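Local structure of Uly1 (Catenovulum maritimum, 7DRQ) at residues A[1-5]-A[476-480]; A[47-53]-A[458-462]; A[274-278]-A[349-353]; A[380-384]-A[427-431]; A[402-406]-A[448-452]. The protein is a calcium-binding ulvan lyase of polysaccharide lyase family 24 with a beta-propeller fold, probably cleaving the algal polysaccharide ulvan by beta-elimination. Residues are numbered along the deposited sequence.

Contact 1 of 5, residues A[1-5]-A[476-480]; sequences AIKLE and IINLD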
# COMPACT_ATOMS: atom_id res chain seq x y z
N ALA A 1 -21.93 6.82 19.90
CA ALA A 1 -21.77 5.65 19.05
C ALA A 1 -21.01 6.00 17.77
O ALA A 1 -21.04 7.14 17.30
CB ALA A 1 -23.12 5.05 18.71
N ILE A 2 -20.32 5.00 17.21
CA ILE A 2 -19.77 5.14 15.87
C ILE A 2 -20.92 5.27 14.89
O ILE A 2 -21.88 4.48 14.93
CB ILE A 2 -18.87 3.93 15.56
CG1 ILE A 2 -17.62 3.98 16.44
CG2 ILE A 2 -18.53 3.89 14.09
CD1 ILE A 2 -16.68 2.82 16.21
N LYS A 3 -20.83 6.25 13.99
CA LYS A 3 -21.97 6.63 13.17
C LYS A 3 -21.55 6.83 11.72
O LYS A 3 -20.56 7.53 11.45
CB LYS A 3 -22.61 7.92 13.71
CG LYS A 3 -23.97 8.28 13.12
CD LYS A 3 -24.46 9.61 13.69
CE LYS A 3 -24.28 10.76 12.70
NZ LYS A 3 -23.97 12.06 13.37
N LEU A 4 -22.30 6.24 10.79
CA LEU A 4 -22.13 6.55 9.38
C LEU A 4 -22.64 7.96 9.12
O LEU A 4 -23.81 8.27 9.40
CB LEU A 4 -22.90 5.54 8.52
CG LEU A 4 -22.89 5.75 7.00
CD1 LEU A 4 -21.46 5.76 6.44
CD2 LEU A 4 -23.72 4.69 6.30
N GLU A 5 -21.78 8.83 8.58
CA GLU A 5 -22.14 10.22 8.32
C GLU A 5 -22.44 10.52 6.86
O GLU A 5 -23.32 11.33 6.58
CB GLU A 5 -21.02 11.16 8.79
CG GLU A 5 -20.78 11.11 10.28
CD GLU A 5 -19.87 12.22 10.75
OE1 GLU A 5 -19.02 12.67 9.96
OE2 GLU A 5 -20.01 12.63 11.92
N ILE A 476 -18.00 7.79 4.94
CA ILE A 476 -17.33 8.56 5.98
C ILE A 476 -18.02 8.21 7.29
O ILE A 476 -19.22 8.48 7.48
CB ILE A 476 -17.36 10.07 5.70
CG1 ILE A 476 -16.75 10.35 4.32
CG2 ILE A 476 -16.56 10.83 6.76
CD1 ILE A 476 -16.88 11.81 3.89
N ILE A 477 -17.27 7.57 8.18
CA ILE A 477 -17.81 7.00 9.41
C ILE A 477 -17.09 7.66 10.57
O ILE A 477 -15.86 7.65 10.64
CB ILE A 477 -17.65 5.47 9.44
CG1 ILE A 477 -18.52 4.80 8.36
CG2 ILE A 477 -18.00 4.93 10.81
CD1 ILE A 477 -18.12 3.34 8.06
N ASN A 478 -17.86 8.27 11.46
CA ASN A 478 -17.30 8.96 12.62
C ASN A 478 -16.94 7.93 13.69
O ASN A 478 -17.81 7.19 14.16
CB ASN A 478 -18.31 9.97 13.16
CG ASN A 478 -17.68 10.98 14.09
OD1 ASN A 478 -16.88 10.62 14.95
ND2 ASN A 478 -18.04 12.25 13.91
N LEU A 479 -15.67 7.89 14.08
CA LEU A 479 -15.25 6.92 15.09
C LEU A 479 -15.58 7.37 16.50
O LEU A 479 -15.32 6.61 17.44
CB LEU A 479 -13.75 6.64 14.96
CG LEU A 479 -13.41 5.99 13.62
CD1 LEU A 479 -11.89 5.84 13.44
CD2 LEU A 479 -14.08 4.64 13.52
N ASP A 480 -16.16 8.56 16.68
CA ASP A 480 -16.62 9.02 17.99
C ASP A 480 -15.48 8.99 19.01
O ASP A 480 -15.61 8.43 20.10
CB ASP A 480 -17.82 8.17 18.44
CG ASP A 480 -18.63 8.83 19.54
OD1 ASP A 480 -18.57 10.07 19.69
OD2 ASP A 480 -19.33 8.09 20.25

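Contact 2 of 5, residues A[47-53]-A[458-462]; sequences APHGDAI and YYLLE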
# COMPACT_ATOMS: atom_id res chain seq x y z
N ALA A 47 -9.20 -1.52 -8.15
CA ALA A 47 -9.87 -0.34 -7.64
C ALA A 47 -11.04 -0.72 -6.73
O ALA A 47 -11.95 -1.44 -7.17
CB ALA A 47 -10.36 0.54 -8.79
N PRO A 48 -11.06 -0.28 -5.47
CA PRO A 48 -10.03 0.50 -4.78
C PRO A 48 -8.91 -0.42 -4.31
O PRO A 48 -9.16 -1.50 -3.78
CB PRO A 48 -10.78 1.12 -3.61
CG PRO A 48 -11.84 0.14 -3.29
CD PRO A 48 -12.19 -0.58 -4.57
N HIS A 49 -7.67 0.01 -4.51
CA HIS A 49 -6.52 -0.82 -4.19
C HIS A 49 -5.29 0.06 -4.10
O HIS A 49 -5.14 1.02 -4.87
CB HIS A 49 -6.32 -1.90 -5.26
CG HIS A 49 -5.49 -3.06 -4.80
ND1 HIS A 49 -5.76 -3.75 -3.64
CD2 HIS A 49 -4.42 -3.66 -5.37
CE1 HIS A 49 -4.88 -4.73 -3.50
NE2 HIS A 49 -4.06 -4.70 -4.54
N GLY A 50 -4.39 -0.28 -3.17
CA GLY A 50 -3.17 0.49 -2.98
C GLY A 50 -3.42 1.72 -2.13
O GLY A 50 -4.44 1.86 -1.44
N ASP A 51 -2.45 2.65 -2.19
CA ASP A 51 -2.49 3.87 -1.39
C ASP A 51 -3.36 4.92 -2.09
O ASP A 51 -2.91 6.00 -2.50
CB ASP A 51 -1.07 4.37 -1.15
CG ASP A 51 -1.00 5.44 -0.10
OD1 ASP A 51 -1.86 5.44 0.82
OD2 ASP A 51 -0.10 6.30 -0.21
N ALA A 52 -4.63 4.58 -2.23
CA ALA A 52 -5.49 5.22 -3.21
C ALA A 52 -6.44 6.26 -2.63
O ALA A 52 -7.27 6.79 -3.37
CB ALA A 52 -6.31 4.15 -3.96
N ILE A 53 -6.37 6.55 -1.34
CA ILE A 53 -7.27 7.55 -0.77
C ILE A 53 -6.54 8.37 0.29
O ILE A 53 -5.85 7.81 1.15
CB ILE A 53 -8.54 6.90 -0.19
CG1 ILE A 53 -9.34 7.91 0.62
CG2 ILE A 53 -8.23 5.65 0.63
CD1 ILE A 53 -10.79 7.51 0.81
N TYR A 458 -13.90 4.99 4.14
CA TYR A 458 -13.94 3.63 3.61
C TYR A 458 -14.23 3.72 2.12
O TYR A 458 -15.32 4.15 1.72
CB TYR A 458 -15.00 2.80 4.33
CG TYR A 458 -14.68 1.33 4.45
CD1 TYR A 458 -13.57 0.77 3.83
CD2 TYR A 458 -15.53 0.48 5.18
CE1 TYR A 458 -13.29 -0.58 3.96
CE2 TYR A 458 -15.26 -0.86 5.31
CZ TYR A 458 -14.15 -1.39 4.70
OH TYR A 458 -13.91 -2.74 4.85
N TYR A 459 -13.27 3.30 1.32
CA TYR A 459 -13.32 3.40 -0.14
C TYR A 459 -13.66 1.99 -0.63
O TYR A 459 -12.86 1.07 -0.47
CB TYR A 459 -11.97 3.92 -0.64
CG TYR A 459 -11.83 4.25 -2.11
CD1 TYR A 459 -12.91 4.26 -2.98
CD2 TYR A 459 -10.57 4.55 -2.63
CE1 TYR A 459 -12.75 4.57 -4.33
CE2 TYR A 459 -10.40 4.86 -3.96
CZ TYR A 459 -11.48 4.86 -4.81
OH TYR A 459 -11.24 5.17 -6.14
N LEU A 460 -14.83 1.83 -1.22
CA LEU A 460 -15.47 0.52 -1.30
C LEU A 460 -15.87 0.16 -2.73
O LEU A 460 -16.36 1.02 -3.47
CB LEU A 460 -16.72 0.51 -0.42
CG LEU A 460 -16.47 0.60 1.08
CD1 LEU A 460 -17.67 1.20 1.80
CD2 LEU A 460 -16.14 -0.79 1.66
N LEU A 461 -15.69 -1.11 -3.09
CA LEU A 461 -16.20 -1.67 -4.34
C LEU A 461 -17.53 -2.36 -4.07
O LEU A 461 -17.61 -3.27 -3.23
CB LEU A 461 -15.20 -2.67 -4.93
CG LEU A 461 -15.64 -3.49 -6.14
CD1 LEU A 461 -15.79 -2.62 -7.35
CD2 LEU A 461 -14.61 -4.59 -6.43
N GLU A 462 -18.58 -1.95 -4.78
CA GLU A 462 -19.89 -2.56 -4.55
C GLU A 462 -19.94 -3.97 -5.12
O GLU A 462 -19.44 -4.23 -6.22
CB GLU A 462 -21.00 -1.70 -5.17
CG GLU A 462 -22.43 -2.26 -4.93
CD GLU A 462 -23.52 -1.24 -5.26
OE1 GLU A 462 -23.42 -0.57 -6.32
OE2 GLU A 462 -24.48 -1.09 -4.46

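Contact 3 of 5, residues A[274-278]-A[349-353]; sequences RIGFQ and FDWTV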
# COMPACT_ATOMS: atom_id res chain seq x y z
N ARG A 274 8.12 4.72 11.40
CA ARG A 274 8.45 3.36 11.84
C ARG A 274 8.21 2.37 10.71
O ARG A 274 7.65 2.71 9.67
CB ARG A 274 7.65 2.94 13.09
CG ARG A 274 7.21 4.08 14.00
CD ARG A 274 6.48 3.59 15.26
NE ARG A 274 6.11 4.72 16.11
CZ ARG A 274 6.48 4.86 17.39
NH1 ARG A 274 7.21 3.92 17.99
NH2 ARG A 274 6.11 5.95 18.06
N ILE A 275 8.64 1.13 10.92
CA ILE A 275 8.43 0.06 9.94
C ILE A 275 8.14 -1.24 10.67
O ILE A 275 8.70 -1.52 11.74
CB ILE A 275 9.65 -0.08 9.00
CG1 ILE A 275 9.32 -0.96 7.79
CG2 ILE A 275 10.86 -0.59 9.79
CD1 ILE A 275 10.44 -1.01 6.74
N GLY A 276 7.24 -2.03 10.11
CA GLY A 276 7.06 -3.41 10.53
C GLY A 276 7.14 -4.28 9.29
O GLY A 276 6.69 -3.88 8.22
N PHE A 277 7.75 -5.46 9.44
CA PHE A 277 7.93 -6.27 8.24
C PHE A 277 8.18 -7.72 8.61
O PHE A 277 8.47 -8.05 9.76
CB PHE A 277 9.07 -5.72 7.36
CG PHE A 277 10.43 -5.76 8.00
CD1 PHE A 277 10.88 -4.69 8.76
CD2 PHE A 277 11.28 -6.85 7.81
CE1 PHE A 277 12.14 -4.71 9.34
CE2 PHE A 277 12.56 -6.88 8.39
CZ PHE A 277 12.99 -5.80 9.15
N GLN A 278 8.05 -8.58 7.61
CA GLN A 278 8.53 -9.95 7.65
C GLN A 278 9.58 -10.13 6.56
O GLN A 278 9.71 -9.31 5.65
CB GLN A 278 7.36 -10.95 7.49
CG GLN A 278 6.26 -10.66 8.51
CD GLN A 278 5.19 -11.74 8.58
OE1 GLN A 278 4.26 -11.77 7.77
NE2 GLN A 278 5.31 -12.62 9.57
N PHE A 349 -0.01 -9.63 7.26
CA PHE A 349 0.82 -8.96 8.26
C PHE A 349 0.47 -7.48 8.32
O PHE A 349 0.31 -6.82 7.29
CB PHE A 349 2.31 -9.12 7.95
CG PHE A 349 3.17 -8.29 8.84
CD1 PHE A 349 3.39 -8.67 10.15
CD2 PHE A 349 3.73 -7.09 8.39
CE1 PHE A 349 4.19 -7.90 11.00
CE2 PHE A 349 4.51 -6.31 9.23
CZ PHE A 349 4.74 -6.71 10.53
N ASP A 350 0.36 -6.96 9.54
CA ASP A 350 0.17 -5.52 9.71
C ASP A 350 0.59 -5.16 11.13
O ASP A 350 0.81 -6.03 11.97
CB ASP A 350 -1.28 -5.11 9.44
CG ASP A 350 -1.41 -3.63 9.10
OD1 ASP A 350 -0.38 -2.98 8.83
OD2 ASP A 350 -2.55 -3.13 9.10
N TRP A 351 0.69 -3.85 11.38
CA TRP A 351 1.14 -3.34 12.66
C TRP A 351 0.64 -1.91 12.83
O TRP A 351 0.27 -1.25 11.86
CB TRP A 351 2.67 -3.38 12.77
CG TRP A 351 3.30 -2.49 11.78
CD1 TRP A 351 3.56 -2.76 10.47
CD2 TRP A 351 3.69 -1.13 12.00
NE1 TRP A 351 4.11 -1.66 9.86
CE2 TRP A 351 4.20 -0.64 10.78
CE3 TRP A 351 3.65 -0.27 13.11
CZ2 TRP A 351 4.68 0.66 10.63
CZ3 TRP A 351 4.12 1.02 12.96
CH2 TRP A 351 4.63 1.48 11.73
N THR A 352 0.64 -1.45 14.07
CA THR A 352 0.37 -0.04 14.35
C THR A 352 0.95 0.28 15.72
O THR A 352 1.33 -0.62 16.48
CB THR A 352 -1.13 0.27 14.29
OG1 THR A 352 -1.34 1.68 14.40
CG2 THR A 352 -1.86 -0.43 15.43
N VAL A 353 1.07 1.57 16.01
CA VAL A 353 1.39 2.06 17.34
C VAL A 353 0.37 3.13 17.67
O VAL A 353 0.16 4.06 16.88
CB VAL A 353 2.83 2.63 17.44
CG1 VAL A 353 3.11 3.11 18.87
CG2 VAL A 353 3.86 1.60 16.99

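Contact 4 of 5, residues A[380-384]-A[427-431]; sequences HTYQK and GTNDF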
# COMPACT_ATOMS: atom_id res chain seq x y z
N HIS A 380 -1.64 -12.07 17.30
CA HIS A 380 -1.65 -10.69 17.74
C HIS A 380 -0.53 -10.53 18.75
O HIS A 380 -0.54 -11.19 19.79
CB HIS A 380 -3.00 -10.33 18.35
CG HIS A 380 -3.11 -8.90 18.80
ND1 HIS A 380 -4.18 -8.45 19.55
CD2 HIS A 380 -2.31 -7.83 18.60
CE1 HIS A 380 -4.03 -7.16 19.79
NE2 HIS A 380 -2.91 -6.76 19.22
N THR A 381 0.44 -9.68 18.43
CA THR A 381 1.58 -9.42 19.31
C THR A 381 1.47 -7.98 19.79
O THR A 381 1.28 -7.07 18.97
CB THR A 381 2.89 -9.63 18.57
OG1 THR A 381 3.01 -11.01 18.20
CG2 THR A 381 4.08 -9.24 19.45
N TYR A 382 1.55 -7.76 21.10
CA TYR A 382 1.30 -6.39 21.55
C TYR A 382 2.07 -6.08 22.82
O TYR A 382 2.39 -6.97 23.62
CB TYR A 382 -0.20 -6.12 21.74
CG TYR A 382 -0.90 -7.02 22.73
CD1 TYR A 382 -1.36 -8.27 22.34
CD2 TYR A 382 -1.10 -6.61 24.05
CE1 TYR A 382 -2.01 -9.11 23.25
CE2 TYR A 382 -1.75 -7.43 24.96
CZ TYR A 382 -2.20 -8.68 24.55
OH TYR A 382 -2.84 -9.51 25.45
N GLN A 383 2.38 -4.80 22.97
CA GLN A 383 3.15 -4.31 24.11
C GLN A 383 2.46 -3.04 24.59
O GLN A 383 2.41 -2.04 23.86
CB GLN A 383 4.60 -4.04 23.71
CG GLN A 383 5.49 -3.67 24.90
CD GLN A 383 6.85 -3.14 24.48
OE1 GLN A 383 6.97 -2.38 23.53
NE2 GLN A 383 7.89 -3.54 25.22
N LYS A 384 1.91 -3.08 25.80
CA LYS A 384 1.19 -1.92 26.31
C LYS A 384 2.17 -0.79 26.65
O LYS A 384 3.18 -1.01 27.32
CB LYS A 384 0.39 -2.31 27.55
CG LYS A 384 -0.41 -1.15 28.15
CD LYS A 384 -1.40 -1.63 29.19
CE LYS A 384 -2.04 -0.46 29.91
NZ LYS A 384 -3.08 -0.91 30.88
N GLY A 427 -2.91 -1.67 23.73
CA GLY A 427 -2.24 -2.43 24.76
C GLY A 427 -3.00 -3.64 25.23
O GLY A 427 -2.54 -4.31 26.17
N THR A 428 -4.13 -3.96 24.60
CA THR A 428 -4.96 -5.09 24.99
C THR A 428 -5.34 -5.90 23.75
O THR A 428 -5.11 -5.50 22.61
CB THR A 428 -6.25 -4.66 25.70
OG1 THR A 428 -7.22 -4.21 24.74
CG2 THR A 428 -5.97 -3.54 26.72
N ASN A 429 -5.95 -7.06 24.01
CA ASN A 429 -6.52 -7.91 22.97
C ASN A 429 -8.03 -8.06 23.15
O ASN A 429 -8.62 -9.07 22.75
CB ASN A 429 -5.84 -9.28 22.98
CG ASN A 429 -6.24 -10.17 21.81
OD1 ASN A 429 -6.36 -9.72 20.66
ND2 ASN A 429 -6.48 -11.44 22.10
N ASP A 430 -8.69 -7.04 23.70
CA ASP A 430 -10.10 -7.17 24.10
C ASP A 430 -10.97 -6.38 23.12
O ASP A 430 -11.32 -5.22 23.36
CB ASP A 430 -10.30 -6.71 25.52
CG ASP A 430 -9.59 -7.60 26.52
OD1 ASP A 430 -9.63 -8.84 26.35
OD2 ASP A 430 -8.99 -7.06 27.47
N PHE A 431 -11.34 -7.02 22.03
CA PHE A 431 -12.14 -6.39 21.00
C PHE A 431 -13.62 -6.57 21.27
O PHE A 431 -14.06 -7.59 21.80
CB PHE A 431 -11.80 -6.96 19.62
CG PHE A 431 -10.45 -6.53 19.12
CD1 PHE A 431 -9.32 -7.24 19.48
CD2 PHE A 431 -10.32 -5.41 18.31
CE1 PHE A 431 -8.05 -6.85 19.03
CE2 PHE A 431 -9.06 -5.01 17.85
CZ PHE A 431 -7.93 -5.73 18.21

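Contact 5 of 5, residues A[402-406]-A[448-452]; sequences LYTAG and IVHIH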
# COMPACT_ATOMS: atom_id res chain seq x y z
N LEU A 402 -4.70 -3.70 10.84
CA LEU A 402 -5.00 -3.01 12.09
C LEU A 402 -4.93 -1.51 11.87
O LEU A 402 -4.10 -1.01 11.11
CB LEU A 402 -4.01 -3.39 13.21
CG LEU A 402 -4.25 -4.52 14.19
CD1 LEU A 402 -3.24 -4.39 15.34
CD2 LEU A 402 -5.69 -4.55 14.72
N TYR A 403 -5.81 -0.78 12.55
CA TYR A 403 -5.88 0.67 12.47
C TYR A 403 -5.87 1.25 13.88
O TYR A 403 -6.04 0.53 14.87
CB TYR A 403 -7.14 1.10 11.70
CG TYR A 403 -7.24 0.40 10.38
CD1 TYR A 403 -6.52 0.86 9.28
CD2 TYR A 403 -8.02 -0.75 10.23
CE1 TYR A 403 -6.59 0.21 8.07
CE2 TYR A 403 -8.10 -1.40 9.01
CZ TYR A 403 -7.38 -0.92 7.94
OH TYR A 403 -7.45 -1.55 6.72
N THR A 404 -5.69 2.57 13.98
CA THR A 404 -5.68 3.18 15.30
C THR A 404 -6.22 4.60 15.24
O THR A 404 -6.07 5.30 14.24
CB THR A 404 -4.27 3.17 15.94
OG1 THR A 404 -4.38 3.48 17.33
CG2 THR A 404 -3.32 4.18 15.25
N ALA A 405 -6.88 4.99 16.33
CA ALA A 405 -7.33 6.36 16.52
C ALA A 405 -7.59 6.53 18.01
O ALA A 405 -8.10 5.61 18.65
CB ALA A 405 -8.59 6.69 15.71
N GLY A 406 -7.22 7.69 18.54
CA GLY A 406 -7.37 7.90 19.97
C GLY A 406 -6.64 6.83 20.74
O GLY A 406 -5.56 6.38 20.36
N ILE A 448 -10.82 -0.30 0.99
CA ILE A 448 -9.58 0.16 1.62
C ILE A 448 -9.91 1.27 2.60
O ILE A 448 -10.81 2.09 2.39
CB ILE A 448 -8.50 0.61 0.61
CG1 ILE A 448 -8.98 1.79 -0.22
CG2 ILE A 448 -8.03 -0.56 -0.26
CD1 ILE A 448 -7.90 2.29 -1.21
N VAL A 449 -9.14 1.29 3.69
CA VAL A 449 -9.41 2.13 4.86
C VAL A 449 -8.39 3.26 4.92
O VAL A 449 -7.19 3.04 4.70
CB VAL A 449 -9.32 1.26 6.13
CG1 VAL A 449 -9.28 2.14 7.38
CG2 VAL A 449 -10.46 0.26 6.17
N HIS A 450 -8.87 4.47 5.22
CA HIS A 450 -8.01 5.60 5.58
C HIS A 450 -8.59 6.26 6.82
O HIS A 450 -9.75 6.69 6.81
CB HIS A 450 -7.91 6.60 4.43
CG HIS A 450 -7.03 7.78 4.73
ND1 HIS A 450 -5.66 7.68 4.73
CD2 HIS A 450 -7.32 9.06 5.03
CE1 HIS A 450 -5.14 8.86 5.03
NE2 HIS A 450 -6.12 9.72 5.21
N ILE A 451 -7.81 6.32 7.90
CA ILE A 451 -8.22 6.98 9.14
C ILE A 451 -7.66 8.39 9.13
O ILE A 451 -6.46 8.59 8.89
CB ILE A 451 -7.72 6.20 10.37
CG1 ILE A 451 -8.14 4.72 10.30
CG2 ILE A 451 -8.22 6.87 11.66
CD1 ILE A 451 -9.63 4.52 10.19
N HIS A 452 -8.51 9.38 9.38
CA HIS A 452 -8.05 10.77 9.37
C HIS A 452 -8.92 11.59 10.31
O HIS A 452 -10.14 11.63 10.13
CB HIS A 452 -8.08 11.33 7.95
CG HIS A 452 -7.76 12.79 7.87
ND1 HIS A 452 -6.47 13.26 7.76
CD2 HIS A 452 -8.56 13.88 7.88
CE1 HIS A 452 -6.49 14.58 7.70
NE2 HIS A 452 -7.75 14.98 7.77
O HOH W 1 -7.22 -0.79 4.03

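Contact 1 of 5, residues A[1-5]-A[476-480]
Strands 3-5 and 476-478 run antiparallel, their short axes approaching to 4.5 Å with 140° between the N-to-C directions. Lys3 and Asn478 form a hydrogen-bonded pair: Lys3 N donates to Asn478 O at 3.2 Å, and Asn478 N returns to Lys3 O at 2.8 Å. Leu4 and Ile477 make the following non-hydrogen-bonded pair, their CA atoms 4.3 Å apart, and Glu5 N to Ile476 O (2.8 Å) continues the ladder. Apolar side chains gather on the face bearing Leu4 and Ile477, where Leu4 CD1 lies 3.6 Å from Ile477 CG1; Ile2 CG2 reaches Ile477 CG2 at 3.5 Å, and Tyr435 of strand 432-436 touches all three residues. On the Lys3 and Asn478 face, Asn478 ND2 donates to Glu5 OE2 at 2.8 Å, while Glu5 OE1 has a salt bridge with Lys455. The side-chain OD1 of Asn478 accepts from Asp480 N (2.8 Å), an Asx turn, and Asp480 OD2 forms the salt bridge with the N-terminal Ala1 N at 2.9 Å. Adding an N-terminal strand to the edge of a sheet whose other three strands come from the C-terminal end is the "velcro" ring closure characteristic of beta-propellers.

Contact 2 of 5, residues A[47-53]-A[458-462]
Pro48 presents its ring atom CB to the face of the Tyr459 phenol, 3.5 Å from the ring centroid and only 11° off the ring normal, a CH-pi contact with nearly ideal geometry. The nearest carbon pair between these side chains is Pro48 CB to Tyr459 CD2, at 3.6 Å. Two further atoms of the proline extend the overlap along strand 458-462: Pro48 CG sits 3.1 Å from Tyr459 O, and Pro48 CD packs against Leu461 CB at 3.7 Å. The peptide bond preceding Pro48 is cis. Tyr459 and Leu461 both direct their CA-to-CB bonds toward the loop, as expected two residues apart on one strand, whereas that of the intervening Leu460 points away. In propeller terms this is an interface between adjacent blades: residues 47-53 lead into strand 53-56 at the edge of one sheet, and strand 455-462 is an interior strand of the closing blade. The loop curls round the tyrosine, so that Ile53 CB approaches Tyr459 CD2 obliquely to 3.9 Å, and Ala52 CB comes within 4.2 Å of Tyr459 CE2. All the residues in contact are buried. The phenol hydroxyl is nevertheless satisfied, since Tyr459 OH is hydrogen-bonded to Thr63 O in strand 59-65, while Lys446 of strand 444-452 donates to Pro48 O.

Contact 3 of 5, residues A[274-278]-A[349-353]
Trp351 adopts chi1 = 64° (p) with chi2 = -83°, which lays its indole against the backbone of strand 274-278. Gly276 CA stands 3.7 Å from the centroid of the five-membered ring, 23° off the normal, a CH-pi contact. An ideal CB on Gly276 would fall 2.5 Å from Trp351 CD1, so the indole occupies the space a side chain would need. The six-membered end runs on to Arg274, with Trp351 CH2 3.6 Å from Arg274 CB. Phe349, in the t rotamer, turns a ring edge to the same glycine, its CE2 3.3 Å from Gly276 C, and offers a face to Gln278, whose CG lies 4.1 Å from the ring centroid. Arg274 has an off-rotamer chi1 of -28° followed by two trans torsions; this extended chain passes Val353, with Arg274 CD 3.7 Å from Val353 CG2. Polar ends find partners elsewhere: Arg274 NE at Ala269 O, Gln278 NE2 at Gly292 O and Trp351 NE1 at Lys265 O. The segment axes, 7.1 Å apart at 156°, belong to different blades: strand 272-280 lies between strands 261-269 and 290-298, and strand 350-353 pairs with 359-369, whose Leu361 touches both Phe349 and Trp351.

Contact 4 of 5, residues A[380-384]-A[427-431]
A single hydrogen bond joins the two segments: His380 ND1 donates to Asn429 OD1 at 2.8 Å, with an N-H...O angle of 167°. The acceptor lies near the plane of the imidazole, and the amide's other end, Asn429 ND2, is bonded to Asp395 O. His360 links the two sides indirectly, being hydrogen-bonded to both His380 NE2 and Gly427 N. Ring packing comes next. Tyr382, with chi1 = 59° (p), has the link between Thr428 C and Asn429 N over one face, while its CE2 is 3.4 Å from Gly427 O and its CE1 3.8 Å from Asn429 CB. These elements belong to neighbouring propeller blades: strand 372-383 comes from one, and residues 427-431 connect strands 418-425 and 432-436 of the next; the centre of the contact lies about 24 Å from the centre of the chain. Backbone proximity is greatest at Gly427, whose CA lies 3.8 Å from Lys384 CA. An ideal CB there would be 2.7 Å from Lys384 CG, and phi/psi of 81°/5° would also jam it against the preceding carbonyl. Weaker van der Waals contacts remain: His380 CE1 lies near the plane of the Phe431 ring, 4.1 Å from its CE1, and 3.4 Å from Thr428 O, a buried carbonyl with no hydrogen-bond partner in the model.

Contact 5 of 5, residues A[402-406]-A[448-452]
Strands 403-405 and 448-452 are edge strands of successive beta-propeller blades, the latter being part of the first of the three C-terminal strands of the closing blade. Their axes are 8.0 Å apart with only 17° between N-to-C directions, so they run nearly parallel, but at a distance that side chains rather than main-chain pairing must bridge. Two projections from strand 448-452 do this. Val449 is the first bump: its CG1 lies over the face of Tyr403, 3.6 Å from the ring centroid and 20° off the normal, in a CH-pi contact whose closest atoms are Val449 CG1 and Tyr403 CE1 at 3.4 Å. Ile451 is the second, and it enters the shallow hollow between Tyr403 and Ala405 on the opposing strand. Its CG1 meets Tyr403 CB at 4.0 Å, while its CG2 packs 4.1 Å from Ala405 CB and 3.7 Å from Thr404 O. The small alanine leaves room for this branched side chain, and Leu479 of the closing blade also packs on both Ala405 and Ile451. Ile412 of strand 408-415 touches Tyr403 and Val449, backing the same seam. Beyond the rim of the ring, a water molecule spans the remaining gap, lying 2.8 Å from Tyr403 OH and accepting a hydrogen bond from Val449 N at 2.9 Å.

Overall arrangement
Contact 3 joins the 261-328 sheet to the 343-393 sheet, contact 4 joins that to 403-436, contact 5 joins 403-436 to the closing sheet, and contact 2 joins the closing sheet to the 53-91 sheet. Contact 1 pairs the chain ends within the closing sheet, so all others nest inside its loop; contacts 3, 4 and 5 also lie inside that of contact 2. Contact 3 closes before 4 and 5 open, and the segments of 4 and 5 alternate. Contacts 1 and 5 (centres 12 Å apart) touch through Leu479, 2 and 5 (14 Å) where strands 455-462 and 444-452 pair, 3 and 5 through Asp350 and Leu402. Contacts 1 and 4 lie farthest out, each about 24 Å from the chain's centre. Contact 1 closes the ring; contacts 2 to 5 seal four blade junctions.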